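Local atomic coordinates of putative non-ribosomal peptide synthetase (Actinomadura parvosata subsp. kistnae, PDB entry 6M7L), a protein that is probably a condensation-type domain of a non-ribosomal peptide synthetase, perhaps without the usual amide-forming activity. Residues L44-L50 with L144-R150; T95-P99 with E127-R131; L113-G119 with R131-F135. All coordinates share one frame; numbering follows the deposited sequence.

Interaction 1. Residues L44-L50 with L144-R150; sequences LHVRVAL and LLVVAHR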
ATOM      1  N   LEU A  44       3.769 -24.886   9.907  1.00 61.03           N
ATOM      2  CA  LEU A  44       4.449 -23.793   9.216  1.00 57.00           C
ATOM      3  C   LEU A  44       3.424 -23.119   8.316  1.00 55.30           C
ATOM      4  O   LEU A  44       3.240 -23.483   7.153  1.00 55.31           O
ATOM      5  CB  LEU A  44       5.645 -24.309   8.432  1.00 50.93           C
ATOM      6  CG  LEU A  44       6.841 -24.744   9.280  1.00 66.56           C
ATOM      7  CD1 LEU A  44       7.926 -25.379   8.417  1.00 59.97           C
ATOM      8  CD2 LEU A  44       7.387 -23.550  10.047  1.00 57.76           C
ATOM      9  N   HIS A  45       2.735 -22.127   8.877  1.00 55.77           N
ATOM     10  CA  HIS A  45       1.637 -21.451   8.208  1.00 53.32           C
ATOM     11  C   HIS A  45       1.859 -19.945   8.225  1.00 54.93           C
ATOM     12  O   HIS A  45       2.542 -19.402   9.099  1.00 57.71           O
ATOM     13  CB  HIS A  45       0.290 -21.756   8.880  1.00 49.96           C
ATOM     14  CG  HIS A  45       0.028 -23.213   9.101  1.00 57.59           C
ATOM     15  ND1 HIS A  45      -0.686 -23.683  10.181  1.00 54.57           N
ATOM     16  CD2 HIS A  45       0.371 -24.303   8.375  1.00 51.76           C
ATOM     17  CE1 HIS A  45      -0.767 -25.000  10.116  1.00 51.42           C
ATOM     18  NE2 HIS A  45      -0.132 -25.401   9.030  1.00 56.84           N
ATOM     19  N   VAL A  46       1.270 -19.276   7.250  1.00 52.99           N
ATOM     20  CA  VAL A  46       1.032 -17.842   7.327  1.00 51.91           C
ATOM     21  C   VAL A  46      -0.415 -17.650   7.752  1.00 50.67           C
ATOM     22  O   VAL A  46      -1.285 -18.479   7.455  1.00 47.06           O
ATOM     23  CB  VAL A  46       1.326 -17.127   5.992  1.00 47.51           C
ATOM     24  CG1 VAL A  46       2.824 -17.107   5.712  1.00 48.27           C
ATOM     25  CG2 VAL A  46       0.571 -17.793   4.860  1.00 51.13           C
ATOM     26  N   ARG A  47      -0.682 -16.565   8.471  1.00 52.82           N
ATOM     27  CA  ARG A  47      -2.038 -16.365   8.962  1.00 52.58           C
ATOM     28  C   ARG A  47      -2.277 -14.888   9.244  1.00 49.36           C
ATOM     29  O   ARG A  47      -1.350 -14.139   9.562  1.00 47.76           O
ATOM     30  CB  ARG A  47      -2.321 -17.208  10.213  1.00 41.78           C
ATOM     31  CG  ARG A  47      -1.624 -16.742  11.481  1.00 48.54           C
ATOM     32  CD  ARG A  47      -0.134 -17.127  11.470  1.00 58.93           C
ATOM     33  NE  ARG A  47       0.709 -15.949  11.636  1.00 70.63           N
ATOM     34  CZ  ARG A  47       1.131 -15.498  12.811  1.00 74.23           C
ATOM     35  NH1 ARG A  47       1.867 -14.397  12.865  1.00 69.63           N
ATOM     36  NH2 ARG A  47       0.811 -16.146  13.927  1.00 71.22           N
ATOM     37  N   VAL A  48      -3.538 -14.486   9.114  1.00 44.58           N
ATOM     38  CA  VAL A  48      -3.957 -13.106   9.329  1.00 47.96           C
ATOM     39  C   VAL A  48      -5.300 -13.121  10.043  1.00 46.37           C
ATOM     40  O   VAL A  48      -6.210 -13.862   9.657  1.00 52.51           O
ATOM     41  CB  VAL A  48      -4.051 -12.323   8.003  1.00 47.89           C
ATOM     42  CG1 VAL A  48      -4.879 -13.092   6.977  1.00 39.97           C
ATOM     43  CG2 VAL A  48      -4.631 -10.939   8.240  1.00 46.89           C
ATOM     44  N   ALA A  49      -5.419 -12.320  11.095  1.00 52.14           N
ATOM     45  CA  ALA A  49      -6.669 -12.152  11.820  1.00 51.87           C
ATOM     46  C   ALA A  49      -7.184 -10.740  11.583  1.00 53.86           C
ATOM     47  O   ALA A  49      -6.457  -9.765  11.797  1.00 48.54           O
ATOM     48  CB  ALA A  49      -6.482 -12.422  13.313  1.00 46.52           C
ATOM     49  N   LEU A  50      -8.430 -10.634  11.130  1.00 55.28           N
ATOM     50  CA  LEU A  50      -9.036  -9.359  10.767  1.00 51.78           C
ATOM     51  C   LEU A  50     -10.226  -9.089  11.674  1.00 52.16           C
ATOM     52  O   LEU A  50     -11.158  -9.896  11.736  1.00 61.51           O
ATOM     53  CB  LEU A  50      -9.488  -9.361   9.304  1.00 50.79           C
ATOM     54  CG  LEU A  50      -8.426  -9.431   8.208  1.00 51.33           C
ATOM     55  CD1 LEU A  50      -9.093  -9.421   6.845  1.00 46.32           C
ATOM     56  CD2 LEU A  50      -7.447  -8.280   8.334  1.00 54.74           C
ATOM     57  N   LEU A 144     -12.174 -12.544  11.873  1.00 54.72           N
ATOM     58  CA  LEU A 144     -11.923 -13.546  10.848  1.00 53.18           C
ATOM     59  C   LEU A 144     -10.451 -13.922  10.863  1.00 53.56           C
ATOM     60  O   LEU A 144      -9.582 -13.045  10.861  1.00 52.75           O
ATOM     61  CB  LEU A 144     -12.313 -13.027   9.464  1.00 50.38           C
ATOM     62  CG  LEU A 144     -11.939 -13.946   8.299  1.00 46.58           C
ATOM     63  CD1 LEU A 144     -12.719 -15.248   8.389  1.00 50.26           C
ATOM     64  CD2 LEU A 144     -12.169 -13.257   6.959  1.00 46.50           C
ATOM     65  N   LEU A 145     -10.177 -15.222  10.883  1.00 52.88           N
ATOM     66  CA  LEU A 145      -8.822 -15.745  10.798  1.00 49.83           C
ATOM     67  C   LEU A 145      -8.676 -16.509   9.493  1.00 50.92           C
ATOM     68  O   LEU A 145      -9.518 -17.351   9.164  1.00 51.79           O
ATOM     69  CB  LEU A 145      -8.498 -16.658  11.982  1.00 53.74           C
ATOM     70  CG  LEU A 145      -7.181 -17.437  11.894  1.00 57.18           C
ATOM     71  CD1 LEU A 145      -5.979 -16.502  11.956  1.00 52.16           C
ATOM     72  CD2 LEU A 145      -7.104 -18.484  12.991  1.00 50.67           C
ATOM     73  N   VAL A 146      -7.620 -16.204   8.748  1.00 46.58           N
ATOM     74  CA  VAL A 146      -7.282 -16.918   7.524  1.00 50.30           C
ATOM     75  C   VAL A 146      -5.918 -17.551   7.735  1.00 51.71           C
ATOM     76  O   VAL A 146      -4.943 -16.851   8.036  1.00 47.06           O
ATOM     77  CB  VAL A 146      -7.279 -15.993   6.297  1.00 51.17           C
ATOM     78  CG1 VAL A 146      -6.866 -16.769   5.050  1.00 41.76           C
ATOM     79  CG2 VAL A 146      -8.649 -15.353   6.109  1.00 45.30           C
ATOM     80  N   VAL A 147      -5.852 -18.871   7.598  1.00 50.02           N
ATOM     81  CA  VAL A 147      -4.609 -19.620   7.710  1.00 42.25           C
ATOM     82  C   VAL A 147      -4.308 -20.229   6.351  1.00 47.01           C
ATOM     83  O   VAL A 147      -5.208 -20.753   5.685  1.00 52.15           O
ATOM     84  CB  VAL A 147      -4.698 -20.710   8.795  1.00 50.56           C
ATOM     85  CG1 VAL A 147      -3.338 -21.358   9.013  1.00 53.04           C
ATOM     86  CG2 VAL A 147      -5.234 -20.127  10.093  1.00 49.18           C
ATOM     87  N   ALA A 148      -3.049 -20.146   5.933  1.00 48.33           N
ATOM     88  CA  ALA A 148      -2.609 -20.730   4.675  1.00 52.27           C
ATOM     89  C   ALA A 148      -1.269 -21.410   4.894  1.00 51.55           C
ATOM     90  O   ALA A 148      -0.361 -20.815   5.482  1.00 53.57           O
ATOM     91  CB  ALA A 148      -2.498 -19.669   3.574  1.00 48.28           C
ATOM     92  N   HIS A 149      -1.148 -22.652   4.436  1.00 53.72           N
ATOM     93  CA  HIS A 149       0.107 -23.371   4.593  1.00 53.03           C
ATOM     94  C   HIS A 149       1.182 -22.733   3.722  1.00 55.26           C
ATOM     95  O   HIS A 149       0.904 -22.256   2.618  1.00 53.70           O
ATOM     96  CB  HIS A 149      -0.069 -24.845   4.230  1.00 56.08           C
ATOM     97  CG  HIS A 149       1.017 -25.725   4.765  1.00 59.10           C
ATOM     98  ND1 HIS A 149       2.269 -25.791   4.195  1.00 51.71           N
ATOM     99  CD2 HIS A 149       1.044 -26.558   5.832  1.00 53.85           C
ATOM    100  CE1 HIS A 149       3.020 -26.632   4.884  1.00 51.27           C
ATOM    101  NE2 HIS A 149       2.300 -27.111   5.882  1.00 48.15           N
ATOM    102  N   ARG A 150       2.418 -22.721   4.226  1.00 50.75           N
ATOM    103  CA  ARG A 150       3.499 -22.064   3.495  1.00 53.35           C
ATOM    104  C   ARG A 150       3.895 -22.807   2.227  1.00 52.06           C
ATOM    105  O   ARG A 150       4.746 -22.311   1.480  1.00 58.70           O
ATOM    106  CB  ARG A 150       4.717 -21.883   4.402  1.00 49.24           C
ATOM    107  CG  ARG A 150       4.444 -21.045   5.641  1.00 47.85           C
ATOM    108  CD  ARG A 150       5.718 -20.780   6.431  1.00 44.63           C
ATOM    109  NE  ARG A 150       6.005 -19.351   6.520  1.00 64.31           N
ATOM    110  CZ  ARG A 150       5.595 -18.567   7.512  1.00 67.19           C
ATOM    111  NH1 ARG A 150       5.900 -17.277   7.509  1.00 75.30           N
ATOM    112  NH2 ARG A 150       4.885 -19.074   8.509  1.00 73.26           N
TER

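Interaction 2. Residues T95-P99 with E127-R131; sequences TGRPP and EVPWR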
ATOM      1  N   THR A  95     -15.541 -27.676  -5.604  1.00 79.80           N
ATOM      2  CA  THR A  95     -14.838 -28.735  -4.888  1.00 75.83           C
ATOM      3  C   THR A  95     -13.397 -28.291  -4.687  1.00 81.55           C
ATOM      4  O   THR A  95     -12.603 -28.285  -5.630  1.00 89.01           O
ATOM      5  CB  THR A  95     -14.901 -30.053  -5.655  1.00 80.25           C
ATOM      6  OG1 THR A  95     -13.909 -30.052  -6.690  1.00 78.45           O
ATOM      7  CG2 THR A  95     -16.273 -30.242  -6.284  1.00 85.80           C
ATOM      8  N   GLY A  96     -13.055 -27.905  -3.466  1.00 74.47           N
ATOM      9  CA  GLY A  96     -11.778 -27.261  -3.207  1.00 79.97           C
ATOM     10  C   GLY A  96     -11.900 -25.837  -2.717  1.00 70.87           C
ATOM     11  O   GLY A  96     -10.873 -25.157  -2.578  1.00 63.17           O
ATOM     12  N   ARG A  97     -13.111 -25.347  -2.475  1.00 68.23           N
ATOM     13  CA  ARG A  97     -13.273 -24.109  -1.738  1.00 75.08           C
ATOM     14  C   ARG A  97     -12.704 -24.293  -0.332  1.00 67.63           C
ATOM     15  O   ARG A  97     -12.698 -25.406   0.202  1.00 72.31           O
ATOM     16  CB  ARG A  97     -14.749 -23.719  -1.669  1.00 74.57           C
ATOM     17  CG  ARG A  97     -15.577 -24.621  -0.765  1.00 79.60           C
ATOM     18  CD  ARG A  97     -17.058 -24.285  -0.811  1.00 83.11           C
ATOM     19  NE  ARG A  97     -17.304 -22.903  -1.211  1.00 84.84           N
ATOM     20  CZ  ARG A  97     -18.385 -22.209  -0.869  1.00 86.77           C
ATOM     21  NH1 ARG A  97     -19.315 -22.762  -0.102  1.00 88.03           N
ATOM     22  NH2 ARG A  97     -18.531 -20.958  -1.283  1.00 80.76           N
ATOM     23  N   PRO A  98     -12.197 -23.225   0.288  1.00 67.36           N
ATOM     24  CA  PRO A  98     -11.664 -23.363   1.637  1.00 60.33           C
ATOM     25  C   PRO A  98     -12.784 -23.615   2.629  1.00 61.95           C
ATOM     26  O   PRO A  98     -13.907 -23.109   2.460  1.00 68.91           O
ATOM     27  CB  PRO A  98     -10.989 -22.004   1.888  1.00 63.11           C
ATOM     28  CG  PRO A  98     -11.792 -21.061   1.063  1.00 63.68           C
ATOM     29  CD  PRO A  98     -12.119 -21.834  -0.192  1.00 74.07           C
ATOM     30  N   PRO A  99     -12.536 -24.410   3.665  1.00 56.07           N
ATOM     31  CA  PRO A  99     -13.524 -24.531   4.740  1.00 53.10           C
ATOM     32  C   PRO A  99     -13.637 -23.232   5.520  1.00 55.05           C
ATOM     33  O   PRO A  99     -12.682 -22.460   5.632  1.00 56.25           O
ATOM     34  CB  PRO A  99     -12.971 -25.664   5.613  1.00 52.49           C
ATOM     35  CG  PRO A  99     -11.516 -25.726   5.288  1.00 49.88           C
ATOM     36  CD  PRO A  99     -11.390 -25.316   3.852  1.00 56.65           C
ATOM     37  N   GLU A 127      -6.513 -32.008   1.330  1.00 70.12           N
ATOM     38  CA  GLU A 127      -7.077 -30.733   1.749  1.00 64.02           C
ATOM     39  C   GLU A 127      -6.440 -29.610   0.947  1.00 61.43           C
ATOM     40  O   GLU A 127      -5.254 -29.666   0.608  1.00 62.84           O
ATOM     41  CB  GLU A 127      -6.854 -30.469   3.241  1.00 62.75           C
ATOM     42  CG  GLU A 127      -7.863 -31.104   4.170  1.00 59.45           C
ATOM     43  CD  GLU A 127      -7.506 -30.875   5.625  1.00 69.82           C
ATOM     44  OE1 GLU A 127      -6.466 -30.230   5.885  1.00 64.94           O
ATOM     45  OE2 GLU A 127      -8.259 -31.341   6.506  1.00 70.67           O
ATOM     46  N   VAL A 128      -7.234 -28.584   0.661  1.00 62.11           N
ATOM     47  CA  VAL A 128      -6.700 -27.361   0.065  1.00 63.03           C
ATOM     48  C   VAL A 128      -5.832 -26.688   1.121  1.00 57.32           C
ATOM     49  O   VAL A 128      -6.092 -26.838   2.325  1.00 54.66           O
ATOM     50  CB  VAL A 128      -7.817 -26.438  -0.446  1.00 58.99           C
ATOM     51  CG1 VAL A 128      -8.642 -27.154  -1.496  1.00 64.64           C
ATOM     52  CG2 VAL A 128      -8.695 -25.955   0.701  1.00 49.26           C
ATOM     53  N   PRO A 129      -4.799 -25.952   0.729  1.00 51.72           N
ATOM     54  CA  PRO A 129      -3.805 -25.499   1.710  1.00 54.77           C
ATOM     55  C   PRO A 129      -4.172 -24.207   2.423  1.00 56.81           C
ATOM     56  O   PRO A 129      -3.282 -23.445   2.814  1.00 52.37           O
ATOM     57  CB  PRO A 129      -2.545 -25.325   0.857  1.00 49.46           C
ATOM     58  CG  PRO A 129      -3.078 -24.939  -0.484  1.00 54.55           C
ATOM     59  CD  PRO A 129      -4.409 -25.616  -0.651  1.00 57.20           C
ATOM     60  N   TRP A 130      -5.464 -23.942   2.607  1.00 50.88           N
ATOM     61  CA  TRP A 130      -5.862 -22.801   3.418  1.00 55.98           C
ATOM     62  C   TRP A 130      -7.272 -23.023   3.942  1.00 54.44           C
ATOM     63  O   TRP A 130      -8.018 -23.867   3.441  1.00 52.63           O
ATOM     64  CB  TRP A 130      -5.760 -21.482   2.640  1.00 59.88           C
ATOM     65  CG  TRP A 130      -6.775 -21.291   1.557  1.00 58.34           C
ATOM     66  CD1 TRP A 130      -7.138 -22.193   0.599  1.00 59.08           C
ATOM     67  CD2 TRP A 130      -7.538 -20.106   1.301  1.00 60.48           C
ATOM     68  NE1 TRP A 130      -8.091 -21.648  -0.227  1.00 62.55           N
ATOM     69  CE2 TRP A 130      -8.352 -20.367   0.182  1.00 64.58           C
ATOM     70  CE3 TRP A 130      -7.615 -18.853   1.915  1.00 56.76           C
ATOM     71  CZ2 TRP A 130      -9.230 -19.418  -0.340  1.00 62.40           C
ATOM     72  CZ3 TRP A 130      -8.490 -17.914   1.401  1.00 55.75           C
ATOM     73  CH2 TRP A 130      -9.285 -18.202   0.285  1.00 64.95           C
ATOM     74  N   ARG A 131      -7.617 -22.253   4.970  1.00 54.38           N
ATOM     75  CA  ARG A 131      -8.913 -22.359   5.622  1.00 54.34           C
ATOM     76  C   ARG A 131      -9.186 -21.062   6.370  1.00 55.13           C
ATOM     77  O   ARG A 131      -8.283 -20.254   6.601  1.00 49.64           O
ATOM     78  CB  ARG A 131      -8.963 -23.558   6.572  1.00 50.62           C
ATOM     79  CG  ARG A 131      -7.768 -23.638   7.497  1.00 57.29           C
ATOM     80  CD  ARG A 131      -7.967 -24.653   8.606  1.00 58.05           C
ATOM     81  NE  ARG A 131      -7.123 -24.322   9.748  1.00 61.33           N
ATOM     82  CZ  ARG A 131      -5.963 -24.906  10.026  1.00 64.25           C
ATOM     83  NH1 ARG A 131      -5.501 -25.882   9.257  1.00 60.80           N
ATOM     84  NH2 ARG A 131      -5.271 -24.512  11.085  1.00 65.44           N
TER

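Interaction 3. Residues L113-G119 with R131-F135; sequences LLADRAG and RAHLF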
ATOM      1  N   LEU A 113      -8.215 -19.162  20.802  1.00 53.38           N
ATOM      2  CA  LEU A 113      -8.802 -19.705  19.582  1.00 51.96           C
ATOM      3  C   LEU A 113      -7.930 -19.401  18.371  1.00 55.02           C
ATOM      4  O   LEU A 113      -7.681 -20.279  17.536  1.00 58.73           O
ATOM      5  CB  LEU A 113     -10.209 -19.147  19.389  1.00 49.82           C
ATOM      6  CG  LEU A 113     -11.247 -19.745  20.333  1.00 50.92           C
ATOM      7  CD1 LEU A 113     -12.519 -18.921  20.322  1.00 56.88           C
ATOM      8  CD2 LEU A 113     -11.532 -21.176  19.926  1.00 41.94           C
ATOM      9  N   LEU A 114      -7.450 -18.161  18.261  1.00 57.20           N
ATOM     10  CA  LEU A 114      -6.620 -17.788  17.121  1.00 58.12           C
ATOM     11  C   LEU A 114      -5.339 -18.609  17.078  1.00 55.13           C
ATOM     12  O   LEU A 114      -4.929 -19.080  16.011  1.00 55.58           O
ATOM     13  CB  LEU A 114      -6.299 -16.294  17.170  1.00 58.68           C
ATOM     14  CG  LEU A 114      -7.453 -15.331  16.898  1.00 56.88           C
ATOM     15  CD1 LEU A 114      -7.034 -13.905  17.215  1.00 54.28           C
ATOM     16  CD2 LEU A 114      -7.916 -15.446  15.453  1.00 55.93           C
ATOM     17  N   ALA A 115      -4.693 -18.798  18.232  1.00 54.89           N
ATOM     18  CA  ALA A 115      -3.467 -19.588  18.269  1.00 58.67           C
ATOM     19  C   ALA A 115      -3.735 -21.043  17.905  1.00 59.15           C
ATOM     20  O   ALA A 115      -2.991 -21.638  17.117  1.00 60.06           O
ATOM     21  CB  ALA A 115      -2.822 -19.492  19.652  1.00 48.81           C
ATOM     22  N   ASP A 116      -4.796 -21.627  18.464  1.00 54.12           N
ATOM     23  CA  ASP A 116      -5.118 -23.019  18.172  1.00 58.27           C
ATOM     24  C   ASP A 116      -5.450 -23.212  16.698  1.00 59.87           C
ATOM     25  O   ASP A 116      -4.913 -24.111  16.042  1.00 59.50           O
ATOM     26  CB  ASP A 116      -6.281 -23.485  19.045  1.00 63.24           C
ATOM     27  CG  ASP A 116      -6.861 -24.802  18.579  1.00 63.14           C
ATOM     28  OD1 ASP A 116      -6.220 -25.848  18.811  1.00 72.28           O
ATOM     29  OD2 ASP A 116      -7.951 -24.792  17.969  1.00 66.56           O
ATOM     30  N   ARG A 117      -6.341 -22.374  16.159  1.00 62.47           N
ATOM     31  CA  ARG A 117      -6.745 -22.529  14.765  1.00 59.47           C
ATOM     32  C   ARG A 117      -5.592 -22.253  13.809  1.00 58.09           C
ATOM     33  O   ARG A 117      -5.528 -22.853  12.730  1.00 64.69           O
ATOM     34  CB  ARG A 117      -7.924 -21.610  14.451  1.00 58.26           C
ATOM     35  CG  ARG A 117      -9.170 -21.866  15.285  1.00 57.83           C
ATOM     36  CD  ARG A 117      -9.697 -23.281  15.108  1.00 62.94           C
ATOM     37  NE  ARG A 117     -11.056 -23.415  15.627  1.00 58.67           N
ATOM     38  CZ  ARG A 117     -11.351 -23.749  16.879  1.00 56.10           C
ATOM     39  NH1 ARG A 117     -12.619 -23.842  17.260  1.00 53.93           N
ATOM     40  NH2 ARG A 117     -10.381 -23.991  17.751  1.00 52.49           N
ATOM     41  N   ALA A 118      -4.674 -21.358  14.180  1.00 56.61           N
ATOM     42  CA  ALA A 118      -3.524 -21.095  13.322  1.00 57.79           C
ATOM     43  C   ALA A 118      -2.545 -22.259  13.323  1.00 58.25           C
ATOM     44  O   ALA A 118      -1.830 -22.466  12.336  1.00 57.54           O
ATOM     45  CB  ALA A 118      -2.816 -19.811  13.757  1.00 51.87           C
ATOM     46  N   GLY A 119      -2.501 -23.029  14.409  1.00 61.15           N
ATOM     47  CA  GLY A 119      -1.581 -24.140  14.520  1.00 59.43           C
ATOM     48  C   GLY A 119      -2.101 -25.477  14.052  1.00 55.68           C
ATOM     49  O   GLY A 119      -1.303 -26.400  13.870  1.00 64.17           O
ATOM     50  N   ARG A 131      -7.617 -22.253   4.970  1.00 54.38           N
ATOM     51  CA  ARG A 131      -8.913 -22.359   5.622  1.00 54.34           C
ATOM     52  C   ARG A 131      -9.186 -21.062   6.370  1.00 55.13           C
ATOM     53  O   ARG A 131      -8.283 -20.254   6.601  1.00 49.64           O
ATOM     54  CB  ARG A 131      -8.963 -23.558   6.572  1.00 50.62           C
ATOM     55  CG  ARG A 131      -7.768 -23.638   7.497  1.00 57.29           C
ATOM     56  CD  ARG A 131      -7.967 -24.653   8.606  1.00 58.05           C
ATOM     57  NE  ARG A 131      -7.123 -24.322   9.748  1.00 61.33           N
ATOM     58  CZ  ARG A 131      -5.963 -24.906  10.026  1.00 64.25           C
ATOM     59  NH1 ARG A 131      -5.501 -25.882   9.257  1.00 60.80           N
ATOM     60  NH2 ARG A 131      -5.271 -24.512  11.085  1.00 65.44           N
ATOM     61  N   ALA A 132     -10.447 -20.875   6.749  1.00 53.36           N
ATOM     62  CA  ALA A 132     -10.894 -19.656   7.404  1.00 55.25           C
ATOM     63  C   ALA A 132     -11.715 -19.999   8.637  1.00 55.97           C
ATOM     64  O   ALA A 132     -12.516 -20.938   8.619  1.00 52.23           O
ATOM     65  CB  ALA A 132     -11.721 -18.783   6.451  1.00 53.78           C
ATOM     66  N   HIS A 133     -11.514 -19.227   9.703  1.00 53.59           N
ATOM     67  CA  HIS A 133     -12.219 -19.422  10.966  1.00 54.52           C
ATOM     68  C   HIS A 133     -12.878 -18.105  11.349  1.00 62.15           C
ATOM     69  O   HIS A 133     -12.188 -17.144  11.705  1.00 59.78           O
ATOM     70  CB  HIS A 133     -11.267 -19.897  12.061  1.00 56.60           C
ATOM     71  CG  HIS A 133     -10.346 -20.992  11.623  1.00 55.66           C
ATOM     72  ND1 HIS A 133     -10.600 -22.323  11.871  1.00 56.42           N
ATOM     73  CD2 HIS A 133      -9.175 -20.951  10.944  1.00 60.02           C
ATOM     74  CE1 HIS A 133      -9.622 -23.056  11.367  1.00 53.52           C
ATOM     75  NE2 HIS A 133      -8.745 -22.248  10.801  1.00 52.82           N
ATOM     76  N   LEU A 134     -14.204 -18.060  11.273  1.00 54.36           N
ATOM     77  CA  LEU A 134     -14.959 -16.875  11.644  1.00 54.53           C
ATOM     78  C   LEU A 134     -15.379 -16.978  13.104  1.00 59.97           C
ATOM     79  O   LEU A 134     -15.854 -18.029  13.547  1.00 65.45           O
ATOM     80  CB  LEU A 134     -16.184 -16.712  10.744  1.00 60.59           C
ATOM     81  CG  LEU A 134     -17.085 -15.511  11.027  1.00 62.44           C
ATOM     82  CD1 LEU A 134     -16.281 -14.221  10.994  1.00 59.30           C
ATOM     83  CD2 LEU A 134     -18.226 -15.464  10.024  1.00 66.22           C
ATOM     84  N   PHE A 135     -15.202 -15.886  13.849  1.00 61.58           N
ATOM     85  CA  PHE A 135     -15.493 -15.840  15.281  1.00 61.25           C
ATOM     86  C   PHE A 135     -16.500 -14.731  15.551  1.00 62.61           C
ATOM     87  O   PHE A 135     -16.119 -13.570  15.766  1.00 64.13           O
ATOM     88  CB  PHE A 135     -14.216 -15.635  16.090  1.00 61.47           C
ATOM     89  CG  PHE A 135     -13.201 -16.724  15.899  1.00 63.21           C
ATOM     90  CD1 PHE A 135     -13.285 -17.902  16.626  1.00 61.65           C
ATOM     91  CD2 PHE A 135     -12.166 -16.576  14.989  1.00 64.87           C
ATOM     92  CE1 PHE A 135     -12.353 -18.911  16.451  1.00 51.57           C
ATOM     93  CE2 PHE A 135     -11.230 -17.582  14.810  1.00 62.34           C
ATOM     94  CZ  PHE A 135     -11.326 -18.751  15.542  1.00 54.05           C
TER

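Interaction 1. Residues L44-L50 with L144-R150
Neighbouring antiparallel strands of the mixed sheet in this condensation-domain fold, 45-50 and 144-149 run at 164° to each other, with Val46 paired to Ala148, Val48 to Val146 and Leu50 to Leu144 through two backbone hydrogen bonds each. The last pair is joined by Leu50 N to Leu144 O at 2.7 Å and Leu144 N to Leu50 O at 2.8 Å. Side chains of these pairs share one face, where Val158 and Val162 of helix 155-172 pack on the valines of the first strand. Val48 and Val146 lie alongside each other there, CG1 of Val48 3.8 Å from CB of Val146. Helix 110-119 packs on the other face, which carries Arg47, Ala49, Leu145 and Val147. Leu145 has CG anti to its own N (chi1 171°), a turn that brings CD1 toward the partner strand, 3.5 Å from Val48 O. At the end of the second strand, His149 and Arg150 open the sequence HRIAADE, which occupies the place of the HHxxxDG motif of condensation domains; arginine replaces the second histidine and glutamate the glycine, consistent with altered or lost condensation activity. Arg150 N donates to Leu44 O at 3.1 Å, and its guanidinium lays one face against Val46 CG1, which stands 3.5 Å from the plane. Leu44 O also sits over the centre of the His149 ring, while ND1 of that ring is hydrogen-bonded to Ile151 N. His149 CD2 lies near the plane of the His45 ring, itself anchored through ND1 to Ala118 O, and is 3.5 Å from His45 CD2; the two rings are oblique, their planes at 60°.

Interaction 2. Residues T95-P99 with E127-R131
Gly96 meets Val128 through its carbonyl, with Gly96 O 3.2 Å from Val128 CG1. Its backbone has phi 116°, a conformation in which a side chain would press on the carbonyl oxygen of Thr95. After Arg97, whose side chain turns away from Val128, Pro98 has the largest share of the contact. Its ring lies along one face of the Trp130 indole: CB is 3.7 Å from the centroid of the five-membered ring of Trp130, close to the ring normal, in a CH-pi contact, and Pro98 CG stands above the rim of the six-membered ring, 3.4 Å from Trp130 CZ2. Trp130 has CG between its backbone N and carbonyl carbon (chi1 71°), which swings the indole alongside the proline and in among Leu65 and Val68 of helix 58-71. An alanine in place of Trp130 would probably leave Pro98 without the flat surface it rests on and open a gap toward that helix. Pro99 comes next, its CG touching Arg131 CB at 3.6 Å and its CD lying 3.7 Å from Trp130 O; CD also approaches Val128 CG2. The prolines lead directly into strand 100-102, which pairs in parallel with strand 130-136 as the two strands of a beta-alpha-beta unit.

Interaction 3. Residues L113-G119 with R131-F135
Arg131 reaches from its strand to the last turn of helix 113-119, where its NH2 donates to Arg117 O; the acceptor lies at the guanidinium edge, and the modelled separation is too short to be taken literally. The same nitrogen is hydrogen-bonded to Arg120 O, and Phe122 makes a cation-pi contact with the group. Arg131 NE meanwhile donates to His133 NE2 at 2.8 Å, practically within both the imidazole and guanidinium planes. Two residues on, the His133 ring is covered on one face by Arg117: CB stands directly over the ring centre, 3.6 Å from the His133 centroid, in a CH-pi contact. The bend at chi2 of Arg117 (-60°) then carries its CD past the ring, 3.5 Å from His133 ND1, leaving that atom at the edge of a guanidinium turned 73° from the imidazole. Glu101 receives both groups, one oxygen forming a salt bridge with Arg117 NH1 and the other a hydrogen bond with His133 ND1. Arg117 NH2 forms a second salt bridge, with Asp116 OD2 at 2.6 Å. Phe135 ends the row with hydrocarbon contacts: its edge atom CZ lies 3.8 Å from Arg117 CG, its CE1 3.6 Å from Leu113 CB, and its CE2 4.0 Å from Leu114 CD2. Since Arg131 is the donor to His133 NE2 and Glu101 lies at ND1, the imidazole is probably neutral with its proton on ND1, and the positive charge of Arg131 is likely to be welcome beside carbonyls at the helix C-terminal end.

In the fold
All three contacts involve strands of one mixed sheet. Interaction 1 is its buried centre, where main-chain hydrogen bonds and aliphatic side chains dominate; interactions 2 and 3 are only partly buried and share strand 130-136, which bonds to strand 141-149 through Val147 O to Arg131 N and Leu145 O to His133 N. Interaction 2 is apolar, with its proline-tryptophan pair on the side of helix 58-71. Interaction 3 brings helix 110-119 to the opposite face with charged and aromatic groups, and that helix also reaches interaction 1 through Ala118 O and His45 ND1. Arg131 takes part in both of the last two.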